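Local structure of serine-rich Repeat Adhesion Glycoprotein (Srr1) (Streptococcus agalactiae, 4MBO) at residues L17-I22 with A48-S53; Q71-I76 with S175-L180; Q88-G93 with T107-T112. The protein binds fibrinogen as a serine-rich repeat surface adhesin, an activity consistent with a role in attachment of the bacterium to its host. All blocks are in the same frame, centred on the assembly; numbering follows the deposited sequence.

Contact 1 of 3, residues L17-I22 with A48-S53; sequences LQKVNI and AFSIAS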
loop_
_atom_site.group_PDB
_atom_site.type_symbol
_atom_site.label_atom_id
_atom_site.label_comp_id
_atom_site.label_asym_id
_atom_site.label_seq_id
_atom_site.Cartn_x
_atom_site.Cartn_y
_atom_site.Cartn_z
ATOM N N LEU A 17 7.960 -21.184 24.652
ATOM C CA LEU A 17 8.702 -19.951 24.808
ATOM C C LEU A 17 8.492 -19.428 26.213
ATOM O O LEU A 17 7.395 -19.557 26.747
ATOM C CB LEU A 17 8.199 -18.933 23.775
ATOM C CG LEU A 17 8.253 -19.392 22.320
ATOM C CD1 LEU A 17 7.777 -18.305 21.398
ATOM C CD2 LEU A 17 9.647 -19.829 21.934
ATOM N N GLN A 18 9.522 -18.828 26.807
ATOM C CA GLN A 18 9.450 -18.277 28.150
ATOM C C GLN A 18 9.699 -16.776 28.157
ATOM O O GLN A 18 10.289 -16.237 27.220
ATOM C CB GLN A 18 10.525 -18.941 29.028
ATOM C CG GLN A 18 10.445 -20.462 29.108
ATOM C CD GLN A 18 9.225 -20.943 29.857
ATOM O OE1 GLN A 18 8.901 -20.428 30.934
ATOM N NE2 GLN A 18 8.549 -21.944 29.314
ATOM N N LYS A 19 9.246 -16.099 29.216
ATOM C CA LYS A 19 9.461 -14.657 29.359
ATOM C C LYS A 19 8.958 -13.920 28.123
ATOM O O LYS A 19 9.521 -12.917 27.706
ATOM C CB LYS A 19 10.967 -14.356 29.592
ATOM C CG LYS A 19 11.554 -15.219 30.691
ATOM C CD LYS A 19 13.033 -14.945 30.967
ATOM C CE LYS A 19 13.203 -13.656 31.726
ATOM N NZ LYS A 19 14.518 -13.617 32.411
ATOM N N VAL A 20 7.844 -14.399 27.575
ATOM C CA VAL A 20 7.317 -13.774 26.385
ATOM C C VAL A 20 6.714 -12.383 26.640
ATOM O O VAL A 20 5.945 -12.166 27.603
ATOM C CB VAL A 20 6.210 -14.657 25.755
ATOM C CG1 VAL A 20 5.607 -13.970 24.557
ATOM C CG2 VAL A 20 6.744 -16.039 25.391
ATOM N N ASN A 21 7.116 -11.439 25.788
ATOM C CA ASN A 21 6.653 -10.061 25.791
ATOM C C ASN A 21 6.236 -9.743 24.344
ATOM O O ASN A 21 6.852 -10.273 23.411
ATOM C CB ASN A 21 7.787 -9.113 26.217
ATOM C CG ASN A 21 8.173 -9.268 27.685
ATOM O OD1 ASN A 21 7.432 -8.866 28.568
ATOM N ND2 ASN A 21 9.361 -9.782 27.942
ATOM N N ILE A 22 5.189 -8.931 24.161
ATOM C CA ILE A 22 4.806 -8.481 22.827
ATOM C C ILE A 22 4.083 -7.154 22.998
ATOM O O ILE A 22 3.338 -6.961 23.964
ATOM C CB ILE A 22 3.944 -9.544 22.080
ATOM C CG1 ILE A 22 3.728 -9.093 20.630
ATOM C CG2 ILE A 22 2.609 -9.801 22.788
ATOM C CD1 ILE A 22 3.226 -10.198 19.734
ATOM N N ALA A 48 9.760 -10.409 22.362
ATOM C CA ALA A 48 10.974 -11.006 22.867
ATOM C C ALA A 48 10.597 -12.210 23.709
ATOM O O ALA A 48 9.469 -12.300 24.223
ATOM C CB ALA A 48 11.736 -10.000 23.713
ATOM N N PHE A 49 11.542 -13.122 23.858
ATOM C CA PHE A 49 11.370 -14.314 24.688
ATOM C C PHE A 49 12.714 -15.028 24.854
ATOM O O PHE A 49 13.715 -14.649 24.228
ATOM C CB PHE A 49 10.350 -15.299 24.052
ATOM C CG PHE A 49 10.738 -15.790 22.691
ATOM C CD1 PHE A 49 11.555 -16.905 22.522
ATOM C CD2 PHE A 49 10.277 -15.128 21.552
ATOM C CE1 PHE A 49 11.920 -17.351 21.264
ATOM C CE2 PHE A 49 10.660 -15.562 20.295
ATOM C CZ PHE A 49 11.467 -16.674 20.147
ATOM N N SER A 50 12.719 -16.030 25.724
ATOM C CA SER A 50 13.813 -16.943 25.884
ATOM C C SER A 50 13.318 -18.355 25.601
ATOM O O SER A 50 12.132 -18.659 25.775
ATOM C CB SER A 50 14.350 -16.920 27.315
ATOM O OG SER A 50 14.966 -15.688 27.575
ATOM N N ILE A 51 14.237 -19.231 25.188
ATOM C CA ILE A 51 13.902 -20.642 24.962
ATOM C C ILE A 51 15.159 -21.478 25.285
ATOM O O ILE A 51 16.278 -21.142 24.850
ATOM C CB ILE A 51 13.314 -20.884 23.541
ATOM C CG1 ILE A 51 12.828 -22.323 23.417
ATOM C CG2 ILE A 51 14.309 -20.554 22.430
ATOM C CD1 ILE A 51 11.899 -22.539 22.248
ATOM N N ALA A 52 15.002 -22.515 26.102
ATOM C CA ALA A 52 16.158 -23.326 26.532
ATOM C C ALA A 52 16.912 -23.980 25.384
ATOM O O ALA A 52 18.150 -23.964 25.339
ATOM C CB ALA A 52 15.701 -24.377 27.529
ATOM N N SER A 53 16.179 -24.597 24.481
ATOM C CA SER A 53 16.798 -25.214 23.335
ATOM C C SER A 53 15.762 -25.456 22.266
ATOM O O SER A 53 14.570 -25.530 22.552
ATOM C CB SER A 53 17.489 -26.524 23.714
ATOM O OG SER A 53 16.552 -27.565 23.885
#
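Residues 17-22 and 48-53 meet as antiparallel edge pairing interrupted by a beta bulge, at the border of a four-stranded sheet in the immunoglobulin-like part of the chain. Gln-18 and Ser-50 form one hydrogen-bonded pair, with Gln-18 N to Ser-50 O at 2.8 Å and Ser-50 N to Gln-18 O at 2.9 Å. Asn-21 and Ala-48 form the next, Asn-21 N reaching Ala-48 O at 3.0 Å. Lys-19 and Val-20 on one strand therefore lie opposite the single residue Phe-49 on the other, which is the bulge. Lys-19 takes up the extra residue with positive phi (54°), where the chain turns a corner.

The apolar side of the pairing is built on Phe-49. Leu-17 comes over one ring face: Leu-17 CD1 lies 3.9 Å from the centroid of the Phe-49 ring, almost on the normal, a CH-pi contact. The other methyl, Leu-17 CD2, reaches the rim at Phe-49 CE1 (3.4 Å) and also meets Ile-51 CD1 (3.5 Å). A branched leucine suits this place because its two methyls can serve ring and isoleucine at once. Val-20 lies beside Phe-49 and points the same way. Phe-60 packs edge-to-face with Phe-49, while Leu-145 of strand 139-145 touches Leu-17, Val-20 and Phe-49, joining this edge to the facing sheet. Gln-18, Asn-21 and Ser-50 turn to the other side, where polar groups can meet solvent. Within the bulge, Val-20 CA approaches Ala-48 O at 3.4 Å in a CA-H...O contact, beside the amide of Asn-21 that bonds the same oxygen.

Contact 2 of 3, residues Q71-I76 with S175-L180; sequences QGIGTI and SRIMKL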
loop_
_atom_site.group_PDB
_atom_site.type_symbol
_atom_site.label_atom_id
_atom_site.label_comp_id
_atom_site.label_asym_id
_atom_site.label_seq_id
_atom_site.Cartn_x
_atom_site.Cartn_y
_atom_site.Cartn_z
ATOM N N GLN A 71 4.004 -5.409 5.382
ATOM C CA GLN A 71 4.362 -4.896 4.051
ATOM C C GLN A 71 4.124 -3.418 3.687
ATOM O O GLN A 71 4.974 -2.798 3.019
ATOM C CB GLN A 71 3.606 -5.734 3.023
ATOM C CG GLN A 71 4.029 -7.188 3.008
ATOM C CD GLN A 71 3.198 -7.995 2.049
ATOM O OE1 GLN A 71 1.987 -7.799 1.970
ATOM N NE2 GLN A 71 3.832 -8.947 1.347
ATOM N N GLY A 72 2.971 -2.885 4.024
ATOM C CA GLY A 72 2.580 -1.555 3.582
ATOM C C GLY A 72 2.288 -1.652 2.091
ATOM O O GLY A 72 1.369 -2.397 1.681
ATOM N N ILE A 73 3.104 -0.961 1.270
ATOM C CA ILE A 73 2.941 -1.030 -0.202
ATOM C C ILE A 73 3.877 -2.059 -0.853
ATOM O O ILE A 73 3.867 -2.239 -2.045
ATOM C CB ILE A 73 3.083 0.330 -0.914
ATOM C CG1 ILE A 73 4.516 0.913 -0.796
ATOM C CG2 ILE A 73 2.055 1.304 -0.365
ATOM C CD1 ILE A 73 4.734 2.121 -1.665
ATOM N N GLY A 74 4.645 -2.767 -0.034
ATOM C CA GLY A 74 5.583 -3.734 -0.542
ATOM C C GLY A 74 5.046 -5.103 -0.846
ATOM O O GLY A 74 3.916 -5.435 -0.528
ATOM N N THR A 75 5.905 -5.926 -1.438
ATOM C CA THR A 75 5.549 -7.295 -1.828
ATOM C C THR A 75 6.426 -8.362 -1.186
ATOM O O THR A 75 6.223 -9.524 -1.419
ATOM C CB THR A 75 5.632 -7.498 -3.337
ATOM O OG1 THR A 75 6.986 -7.399 -3.776
ATOM C CG2 THR A 75 4.786 -6.473 -4.099
ATOM N N ILE A 76 7.385 -7.970 -0.365
ATOM C CA ILE A 76 8.299 -8.937 0.259
ATOM C C ILE A 76 7.575 -9.750 1.318
ATOM O O ILE A 76 6.824 -9.186 2.154
ATOM C CB ILE A 76 9.474 -8.211 0.938
ATOM C CG1 ILE A 76 10.234 -7.376 -0.086
ATOM C CG2 ILE A 76 10.437 -9.211 1.589
ATOM C CD1 ILE A 76 11.323 -6.509 0.503
ATOM N N SER A 175 -4.263 10.320 -7.086
ATOM C CA SER A 175 -3.346 9.285 -7.519
ATOM C C SER A 175 -2.554 8.765 -6.347
ATOM O O SER A 175 -2.546 9.395 -5.319
ATOM C CB SER A 175 -2.433 9.799 -8.600
ATOM O OG SER A 175 -1.593 10.832 -8.068
ATOM N N ARG A 176 -1.929 7.613 -6.513
ATOM C CA ARG A 176 -1.167 6.982 -5.431
ATOM C C ARG A 176 -0.194 5.946 -5.953
ATOM O O ARG A 176 -0.512 5.184 -6.844
ATOM C CB ARG A 176 -2.186 6.313 -4.490
ATOM C CG ARG A 176 -1.650 5.827 -3.175
ATOM C CD ARG A 176 -2.801 5.345 -2.282
ATOM N NE ARG A 176 -2.258 5.183 -0.956
ATOM C CZ ARG A 176 -1.890 4.043 -0.411
ATOM N NH1 ARG A 176 -1.304 4.083 0.770
ATOM N NH2 ARG A 176 -2.064 2.877 -1.024
ATOM N N ILE A 177 1.021 5.899 -5.383
ATOM C CA ILE A 177 1.915 4.822 -5.629
ATOM C C ILE A 177 1.459 3.801 -4.598
ATOM O O ILE A 177 1.577 4.023 -3.372
ATOM C CB ILE A 177 3.379 5.222 -5.401
ATOM C CG1 ILE A 177 3.765 6.268 -6.439
ATOM C CG2 ILE A 177 4.237 3.992 -5.451
ATOM C CD1 ILE A 177 5.159 6.839 -6.313
ATOM N N MET A 178 0.843 2.723 -5.066
ATOM C CA MET A 178 0.252 1.776 -4.133
ATOM C C MET A 178 0.893 0.411 -4.083
ATOM O O MET A 178 0.434 -0.470 -3.354
ATOM C CB MET A 178 -1.260 1.688 -4.365
ATOM C CG MET A 178 -1.682 1.522 -5.804
ATOM S SD MET A 178 -1.018 0.057 -6.570
ATOM C CE MET A 178 -1.868 -1.242 -5.597
ATOM N N LYS A 179 1.986 0.233 -4.823
ATOM C CA LYS A 179 2.697 -1.046 -4.819
ATOM C C LYS A 179 4.114 -0.873 -5.284
ATOM O O LYS A 179 4.370 -0.168 -6.276
ATOM C CB LYS A 179 2.024 -2.071 -5.733
ATOM C CG LYS A 179 2.422 -3.524 -5.492
ATOM C CD LYS A 179 1.981 -4.076 -4.132
ATOM C CE LYS A 179 0.481 -3.886 -3.888
ATOM N NZ LYS A 179 -0.006 -4.697 -2.739
ATOM N N LEU A 180 5.022 -1.503 -4.565
ATOM C CA LEU A 180 6.422 -1.613 -4.963
ATOM C C LEU A 180 6.738 -3.101 -5.006
ATOM O O LEU A 180 6.704 -3.766 -3.984
ATOM C CB LEU A 180 7.335 -0.893 -3.985
ATOM C CG LEU A 180 7.177 0.622 -3.832
ATOM C CD1 LEU A 180 8.097 1.123 -2.706
ATOM C CD2 LEU A 180 7.420 1.372 -5.140
HETATM O O HOH W 1 1.392 -4.258 -0.364
HETATM O O HOH W 2 8.712 -4.905 -1.920
#
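Ile-73 meets the flat guanidinium of Arg-176 obliquely and loosely, its CG2 lying 4.5 Å from NH2. That guanidinium is held from elsewhere, by a salt bridge to Asp-38 and hydrogen bonds to Leu-37, Gln-128 and Ser-243. The flat amide of Gln-71 braces its own loop: Ile-76 O lies in the amide plane, 3.1 Å from Gln-71 NE2, although the nitrogen sits above the carbonyl plane of Ile-76.

Across the contact, the backbone bond runs from Leu-180 N to Ile-73 O at 2.9 Å. The same oxygen receives a CA-H...O contact from Lys-179 CA. Ile-73 CD1, anti to CA (chi2 171°), extends to 3.6 Å from Leu-180 CG, an apolar touch suited to two branched aliphatic residues. Thr-75 CG2 meets both Leu-180 O (3.3 Å) and Lys-179 CD (3.7 Å), while the threonine hydroxyl bonds Asp-182. Lys-179 bends at chi2 and chi3; its NZ gives a hydrogen bond to a water at 2.8 Å that also sits by the carbonyls of Gly-72 and Gly-74, and NZ forms a salt bridge with Asp-245. A second water accepts from Thr-75 N and donates to Leu-180 O.

Gln-71 to Gly-74 is a type II' beta turn, with glycine suited to the positive phi of Gly-72; the turn docks a loop of the bacterial Ig domain onto a strand of the fibrinogen-binding adhesin C-terminal family, a junction between two beta-rich modules.

Contact 3 of 3, residues Q88-G93 with T107-T112; sequences QLLATG and TRYAST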
loop_
_atom_site.group_PDB
_atom_site.type_symbol
_atom_site.label_atom_id
_atom_site.label_comp_id
_atom_site.label_asym_id
_atom_site.label_seq_id
_atom_site.Cartn_x
_atom_site.Cartn_y
_atom_site.Cartn_z
ATOM N N GLN A 88 25.362 -14.316 14.514
ATOM C CA GLN A 88 24.954 -15.526 13.771
ATOM C C GLN A 88 23.427 -15.690 13.714
ATOM O O GLN A 88 22.710 -15.204 14.570
ATOM C CB GLN A 88 25.638 -16.743 14.350
ATOM C CG GLN A 88 27.121 -16.811 13.969
ATOM C CD GLN A 88 27.862 -17.855 14.761
ATOM O OE1 GLN A 88 28.329 -17.592 15.869
ATOM N NE2 GLN A 88 28.012 -19.037 14.181
ATOM N N LEU A 89 22.941 -16.388 12.688
ATOM C CA LEU A 89 21.497 -16.459 12.435
ATOM C C LEU A 89 20.787 -17.542 13.264
ATOM O O LEU A 89 21.137 -18.719 13.185
ATOM C CB LEU A 89 21.262 -16.652 10.921
ATOM C CG LEU A 89 20.049 -15.946 10.330
ATOM C CD1 LEU A 89 20.095 -15.933 8.799
ATOM C CD2 LEU A 89 18.776 -16.570 10.826
ATOM N N LEU A 90 19.823 -17.110 14.091
ATOM C CA LEU A 90 19.021 -18.026 14.919
ATOM C C LEU A 90 17.777 -18.526 14.182
ATOM O O LEU A 90 17.395 -19.673 14.311
ATOM C CB LEU A 90 18.560 -17.340 16.209
ATOM C CG LEU A 90 19.642 -17.002 17.230
ATOM C CD1 LEU A 90 18.991 -16.172 18.329
ATOM C CD2 LEU A 90 20.321 -18.237 17.781
ATOM N N ALA A 91 17.142 -17.649 13.434
ATOM C CA ALA A 91 15.905 -18.029 12.744
ATOM C C ALA A 91 15.601 -17.122 11.597
ATOM O O ALA A 91 15.953 -15.935 11.620
ATOM C CB ALA A 91 14.744 -17.980 13.734
ATOM N N THR A 92 14.934 -17.664 10.577
ATOM C CA THR A 92 14.493 -16.870 9.467
ATOM C C THR A 92 12.968 -16.834 9.532
ATOM O O THR A 92 12.355 -17.736 10.092
ATOM C CB THR A 92 14.944 -17.491 8.146
ATOM O OG1 THR A 92 14.494 -18.843 8.090
ATOM C CG2 THR A 92 16.453 -17.485 8.077
ATOM N N GLY A 93 12.350 -15.834 8.947
ATOM C CA GLY A 93 10.919 -15.716 9.053
ATOM C C GLY A 93 10.238 -15.204 7.821
ATOM O O GLY A 93 10.863 -14.570 6.962
ATOM N N THR A 107 17.259 -22.266 12.944
ATOM C CA THR A 107 18.356 -22.781 12.130
ATOM C C THR A 107 19.141 -23.924 12.778
ATOM O O THR A 107 18.981 -24.255 13.953
ATOM C CB THR A 107 19.355 -21.656 11.849
ATOM O OG1 THR A 107 19.915 -21.227 13.104
ATOM C CG2 THR A 107 18.725 -20.503 11.102
ATOM N N ARG A 108 20.021 -24.544 11.988
ATOM C CA ARG A 108 20.914 -25.568 12.502
ATOM C C ARG A 108 21.785 -24.929 13.591
ATOM O O ARG A 108 21.965 -25.490 14.666
ATOM C CB ARG A 108 21.791 -26.136 11.354
ATOM C CG ARG A 108 22.698 -27.284 11.745
ATOM C CD ARG A 108 23.254 -28.066 10.531
ATOM N NE ARG A 108 22.185 -28.450 9.589
ATOM C CZ ARG A 108 22.160 -28.197 8.280
ATOM N NH1 ARG A 108 23.208 -27.679 7.633
ATOM N NH2 ARG A 108 21.111 -28.580 7.578
ATOM N N TYR A 109 22.266 -23.724 13.319
ATOM C CA TYR A 109 23.100 -23.017 14.310
ATOM C C TYR A 109 22.343 -22.867 15.635
ATOM O O TYR A 109 22.865 -23.169 16.709
ATOM C CB TYR A 109 23.553 -21.664 13.790
ATOM C CG TYR A 109 24.181 -20.809 14.899
ATOM C CD1 TYR A 109 25.436 -21.115 15.410
ATOM C CD2 TYR A 109 23.500 -19.728 15.442
ATOM C CE1 TYR A 109 26.007 -20.360 16.412
ATOM C CE2 TYR A 109 24.068 -18.959 16.443
ATOM C CZ TYR A 109 25.331 -19.283 16.929
ATOM O OH TYR A 109 25.938 -18.550 17.949
ATOM N N ALA A 110 21.082 -22.436 15.557
ATOM C CA ALA A 110 20.299 -22.299 16.772
ATOM C C ALA A 110 20.173 -23.596 17.556
ATOM O O ALA A 110 20.161 -23.570 18.765
ATOM C CB ALA A 110 18.905 -21.747 16.453
ATOM N N SER A 111 20.046 -24.733 16.857
ATOM C CA SER A 111 19.895 -26.036 17.508
ATOM C C SER A 111 21.135 -26.483 18.313
ATOM O O SER A 111 21.028 -27.389 19.126
ATOM C CB SER A 111 19.498 -27.135 16.485
ATOM O OG SER A 111 20.560 -27.450 15.576
ATOM N N THR A 112 22.271 -25.810 18.117
ATOM C CA THR A 112 23.515 -26.129 18.837
ATOM C C THR A 112 23.632 -25.354 20.144
ATOM O O THR A 112 24.499 -25.640 20.965
ATOM C CB THR A 112 24.786 -25.799 18.007
ATOM O OG1 THR A 112 24.939 -24.377 17.834
ATOM C CG2 THR A 112 24.752 -26.476 16.653
#
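Thr-107 OG1 is gripped from two directions: it donates to Leu-89 O at 2.8 Å and accepts from Ala-110 N at 3.0 Å. Its chi1 of 63° sets OG1 between backbone N and carbonyl carbon, where one hydroxyl can serve both the strand and the short helix. Threonine suits the place because its methyl is useful as well, CG2 meeting Leu-89 CD2 across the contact. The backbone adds a second tie from the same residue, Thr-107 N to Leu-90 O at 2.9 Å.

Thr-107 occupies the N-cap position of the weakly bonded helix of about 108-111, which follows strand 101-106 of the Ig-like domain, and the bond from Ala-110 N is its capping bond. Strand 89-95 meets the helix at a classic beta bulge, where Leu-90 and Ala-91 both face Ile-82 of the neighbouring strand. Ala-110 is small enough to bring its CB within 3.3 Å of Leu-90 O, and Leu-90 CD2 touches both that CB and the ring of Tyr-109.

Tyr-109 CG, anti to the backbone N (chi1 169°), comes up beside Leu-89 O. Gln-88 crosses the tyrosine side chain at about a right angle: its CB rides over one face, offset toward the rim and 3.4 Å from Tyr-109 CE2, in a CH-pi contact. Further out the amide lies near the ring, its plane turned 34° from it, with Gln-88 NE2 3.3 Å from Tyr-109 CE1. Leu-89 O approaches the ring edge near its plane, at Tyr-109 CD2. The polar ends are tied beyond the two segments, Tyr-109 OH to Asp-84 and Gln-88 OE1 to Thr-86.

In the fold
Contacts 1 and 3 share the Ig-like domain but not a sheet, one bordering the four-stranded sheet, the other near the 82-83 border of the seven-stranded one. Their centres are about 15 Å apart, linked by Trp-106, which touches Phe-49 and Ile-51 in contact 1 and Leu-90 and Ala-91 in contact 3. Central contact 2 joins different modules, its centre about 33 Å from that of contact 1 and 30 Å from that of contact 3. Among touching residues it has none exposed, contact 3 one and contact 1 three. Contact 1 relies on paired backbone bonds and aliphatic-aromatic packing, contact 3 on a threonine cap and a tyrosine face, contact 2 on one backbone bond, water and outside charges.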